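Local coordinates for hypothetical protein AGR_pAT_315 (Agrobacterium tumefaciens str. C58, PDB 1VQY) that is of unknown function but belongs to the NIPSNAP family and has the dimeric alpha-beta barrel type of fold, with its sheet running on into a second subunit, at residues B[26-34]-B[52-63]. Sequence-based numbering, arbitrary orientation.
Sequences KMQEYLKLV and YFVTDIGPLSQV
Selenomethionine Met27, in the first turn of helix 27-46, reaches down onto the hairpin formed by strands 49-55 and 62-69. Its CG lies anti to the backbone N (chi1 -169°), and bends at the next two torsions lay the end of the chain over the sheet: SE rests 3.6 Å from Val63 CG2, and CE sits over the backbone at the start of the second strand, 3.5 Å from Ser61 C. One turn on, the Tyr30 ring drops toward the same valine and packs CE1 3.8 Å from Val63 CG2. Tyr30 and Tyr52 reach out to each other from helix and strand, so that each hydroxyl oxygen approaches the other ring edge-on; the two OH atoms are 2.7 Å apart in a hydrogen bond that either could donate. The bond gives the two buried hydroxyls a partner in each other, and His65 of strand 62-69 stacks on the Tyr52 ring and touches Tyr30. Val34 packs on the same pair of rings, with CG1 3.9 Å from Tyr52 CZ and CG2 above one face of the Tyr30 ring, displaced from its centre. The other flank is looser: Leu31 CD2 stands 4.0 Å from Val54 CG2, and Met27 CE is 4.2 Å from Val54 CG1. Beyond them the hairpin leaves the helix, while Gln28 and Lys32 look outward to solvent. The helix segment runs nearly antiparallel to strand segment 52-55 (175°), as one of the helices layered on the antiparallel sheet of this ferredoxin-like alpha-beta fold. Strand 14-22 borders the hairpin, Ile22 O accepting a hydrogen bond from Ser61 OG. Helix 86-96 packs alongside through Leu95, which touches Tyr30 and Val34, and strand 49-55 pairs antiparallel with a strand of a second subunit, whose Phe112 meets Tyr52 edge-to-face.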
# COMPACT_ATOMS: atom_id res chain seq x y z
N LYS B 26 -1.78 20.97 -9.16
CA LYS B 26 -2.34 21.86 -8.12
C LYS B 26 -1.36 22.30 -7.02
O LYS B 26 -1.71 23.10 -6.17
CB LYS B 26 -3.60 21.21 -7.51
CG LYS B 26 -4.67 20.87 -8.56
CD LYS B 26 -5.20 22.15 -9.25
CE LYS B 26 -6.21 21.84 -10.32
NZ LYS B 26 -7.39 21.14 -9.76
N MSE B 27 -0.13 21.81 -7.05
CA MSE B 27 0.82 22.13 -5.99
C MSE B 27 1.01 23.62 -5.73
O MSE B 27 1.00 24.04 -4.57
CB MSE B 27 2.20 21.46 -6.20
CG MSE B 27 3.17 21.55 -4.96
SE MSE B 27 2.31 20.98 -3.30
CE MSE B 27 2.39 19.16 -3.70
N GLN B 28 1.21 24.40 -6.78
CA GLN B 28 1.46 25.83 -6.60
C GLN B 28 0.21 26.58 -6.13
O GLN B 28 0.32 27.57 -5.41
CB GLN B 28 2.01 26.47 -7.87
CG GLN B 28 3.40 25.95 -8.28
CD GLN B 28 4.43 26.03 -7.16
OE1 GLN B 28 4.64 27.09 -6.56
NE2 GLN B 28 5.07 24.90 -6.86
N GLU B 29 -0.96 26.10 -6.53
CA GLU B 29 -2.22 26.67 -6.06
C GLU B 29 -2.45 26.34 -4.58
O GLU B 29 -2.79 27.22 -3.78
CB GLU B 29 -3.37 26.15 -6.92
CG GLU B 29 -4.67 26.91 -6.79
CD GLU B 29 -5.79 26.32 -7.66
OE1 GLU B 29 -5.48 25.65 -8.67
OE2 GLU B 29 -6.98 26.52 -7.32
N TYR B 30 -2.25 25.07 -4.22
CA TYR B 30 -2.29 24.63 -2.82
C TYR B 30 -1.37 25.50 -1.96
O TYR B 30 -1.80 26.07 -0.96
CB TYR B 30 -1.85 23.17 -2.67
CG TYR B 30 -1.84 22.72 -1.24
CD1 TYR B 30 -0.70 22.92 -0.44
CD2 TYR B 30 -2.96 22.12 -0.66
CE1 TYR B 30 -0.68 22.53 0.89
CE2 TYR B 30 -2.95 21.73 0.69
CZ TYR B 30 -1.81 21.95 1.45
OH TYR B 30 -1.76 21.59 2.79
N LEU B 31 -0.10 25.57 -2.36
CA LEU B 31 0.90 26.35 -1.66
C LEU B 31 0.57 27.83 -1.51
O LEU B 31 0.83 28.43 -0.47
CB LEU B 31 2.24 26.21 -2.37
CG LEU B 31 2.94 24.87 -2.16
CD1 LEU B 31 4.26 24.88 -2.93
CD2 LEU B 31 3.14 24.54 -0.64
N LYS B 32 0.00 28.40 -2.58
CA LYS B 32 -0.30 29.82 -2.63
C LYS B 32 -1.41 30.15 -1.64
O LYS B 32 -1.34 31.16 -0.94
CB LYS B 32 -0.72 30.24 -4.04
CG LYS B 32 -1.11 31.71 -4.13
CD LYS B 32 -1.59 32.14 -5.50
CE LYS B 32 -1.42 33.66 -5.64
NZ LYS B 32 -1.95 34.19 -6.92
N LEU B 33 -2.44 29.33 -1.62
CA LEU B 33 -3.51 29.48 -0.64
C LEU B 33 -2.99 29.44 0.80
O LEU B 33 -3.37 30.27 1.62
CB LEU B 33 -4.57 28.39 -0.82
CG LEU B 33 -5.52 28.69 -1.96
CD1 LEU B 33 -6.27 27.43 -2.33
CD2 LEU B 33 -6.47 29.82 -1.59
N VAL B 34 -2.10 28.50 1.09
CA VAL B 34 -1.61 28.37 2.45
C VAL B 34 -0.69 29.55 2.77
O VAL B 34 -0.89 30.24 3.78
CB VAL B 34 -0.94 26.99 2.69
CG1 VAL B 34 -0.36 26.89 4.12
CG2 VAL B 34 -1.96 25.87 2.46
N TYR B 52 6.85 22.55 7.44
CA TYR B 52 5.89 22.46 6.33
C TYR B 52 6.70 22.17 5.05
O TYR B 52 7.54 22.97 4.66
CB TYR B 52 5.08 23.76 6.22
CG TYR B 52 3.65 23.58 5.75
CD1 TYR B 52 3.36 23.03 4.49
CD2 TYR B 52 2.58 23.98 6.55
CE1 TYR B 52 2.05 22.89 4.06
CE2 TYR B 52 1.27 23.82 6.13
CZ TYR B 52 1.00 23.28 4.88
OH TYR B 52 -0.31 23.15 4.46
N PHE B 53 6.46 21.01 4.43
CA PHE B 53 7.36 20.48 3.42
C PHE B 53 6.64 20.03 2.15
O PHE B 53 5.48 19.66 2.18
CB PHE B 53 8.14 19.28 3.96
CG PHE B 53 8.77 19.49 5.31
CD1 PHE B 53 9.95 20.21 5.44
CD2 PHE B 53 8.20 18.92 6.44
CE1 PHE B 53 10.53 20.40 6.67
CE2 PHE B 53 8.78 19.10 7.70
CZ PHE B 53 9.95 19.85 7.81
N VAL B 54 7.36 20.07 1.03
CA VAL B 54 6.93 19.45 -0.21
C VAL B 54 8.01 18.44 -0.56
O VAL B 54 9.19 18.77 -0.51
CB VAL B 54 6.78 20.49 -1.35
CG1 VAL B 54 6.37 19.83 -2.67
CG2 VAL B 54 5.75 21.53 -0.95
N THR B 55 7.62 17.20 -0.87
CA THR B 55 8.56 16.11 -1.09
C THR B 55 9.18 16.26 -2.47
O THR B 55 8.46 16.45 -3.44
CB THR B 55 7.86 14.72 -1.03
OG1 THR B 55 7.20 14.57 0.23
CG2 THR B 55 8.84 13.58 -1.18
N ASP B 56 10.51 16.18 -2.56
CA ASP B 56 11.21 16.22 -3.85
C ASP B 56 11.64 14.84 -4.35
O ASP B 56 11.72 14.60 -5.54
CB ASP B 56 12.45 17.13 -3.77
CG ASP B 56 13.06 17.42 -5.14
OD1 ASP B 56 12.32 17.91 -6.04
OD2 ASP B 56 14.27 17.18 -5.31
N ILE B 57 11.95 13.95 -3.41
CA ILE B 57 12.26 12.55 -3.74
C ILE B 57 11.50 11.63 -2.77
O ILE B 57 11.74 11.64 -1.56
CB ILE B 57 13.77 12.26 -3.68
CG1 ILE B 57 14.56 13.36 -4.41
CG2 ILE B 57 14.07 10.90 -4.30
CD1 ILE B 57 16.03 13.18 -4.38
N GLY B 58 10.57 10.85 -3.32
CA GLY B 58 9.69 9.99 -2.54
C GLY B 58 8.35 9.97 -3.25
O GLY B 58 8.32 10.07 -4.49
N PRO B 59 7.25 9.83 -2.49
CA PRO B 59 5.91 10.07 -3.05
C PRO B 59 5.83 11.52 -3.45
O PRO B 59 6.19 12.38 -2.65
CB PRO B 59 4.95 9.77 -1.88
CG PRO B 59 5.75 9.14 -0.82
CD PRO B 59 7.21 9.43 -1.07
N LEU B 60 5.43 11.81 -4.68
CA LEU B 60 5.44 13.18 -5.15
C LEU B 60 4.05 13.75 -5.09
O LEU B 60 3.12 13.07 -4.69
CB LEU B 60 6.05 13.28 -6.55
CG LEU B 60 7.52 12.86 -6.62
CD1 LEU B 60 8.01 12.87 -8.08
CD2 LEU B 60 8.39 13.73 -5.71
N SER B 61 3.94 15.02 -5.48
CA SER B 61 2.74 15.83 -5.26
C SER B 61 2.25 15.65 -3.82
O SER B 61 1.05 15.54 -3.55
CB SER B 61 1.68 15.52 -6.32
OG SER B 61 1.03 16.71 -6.75
N GLN B 62 3.22 15.65 -2.91
CA GLN B 62 3.03 15.33 -1.51
C GLN B 62 3.40 16.54 -0.66
O GLN B 62 4.49 17.09 -0.79
CB GLN B 62 3.93 14.13 -1.10
CG GLN B 62 3.79 13.74 0.37
CD GLN B 62 4.62 12.54 0.80
OE1 GLN B 62 5.86 12.61 0.87
NE2 GLN B 62 3.94 11.45 1.19
N VAL B 63 2.50 16.94 0.23
CA VAL B 63 2.80 17.93 1.28
C VAL B 63 2.89 17.25 2.65
O VAL B 63 2.16 16.32 2.93
CB VAL B 63 1.71 19.03 1.30
CG1 VAL B 63 1.99 20.03 2.38
CG2 VAL B 63 1.68 19.75 -0.02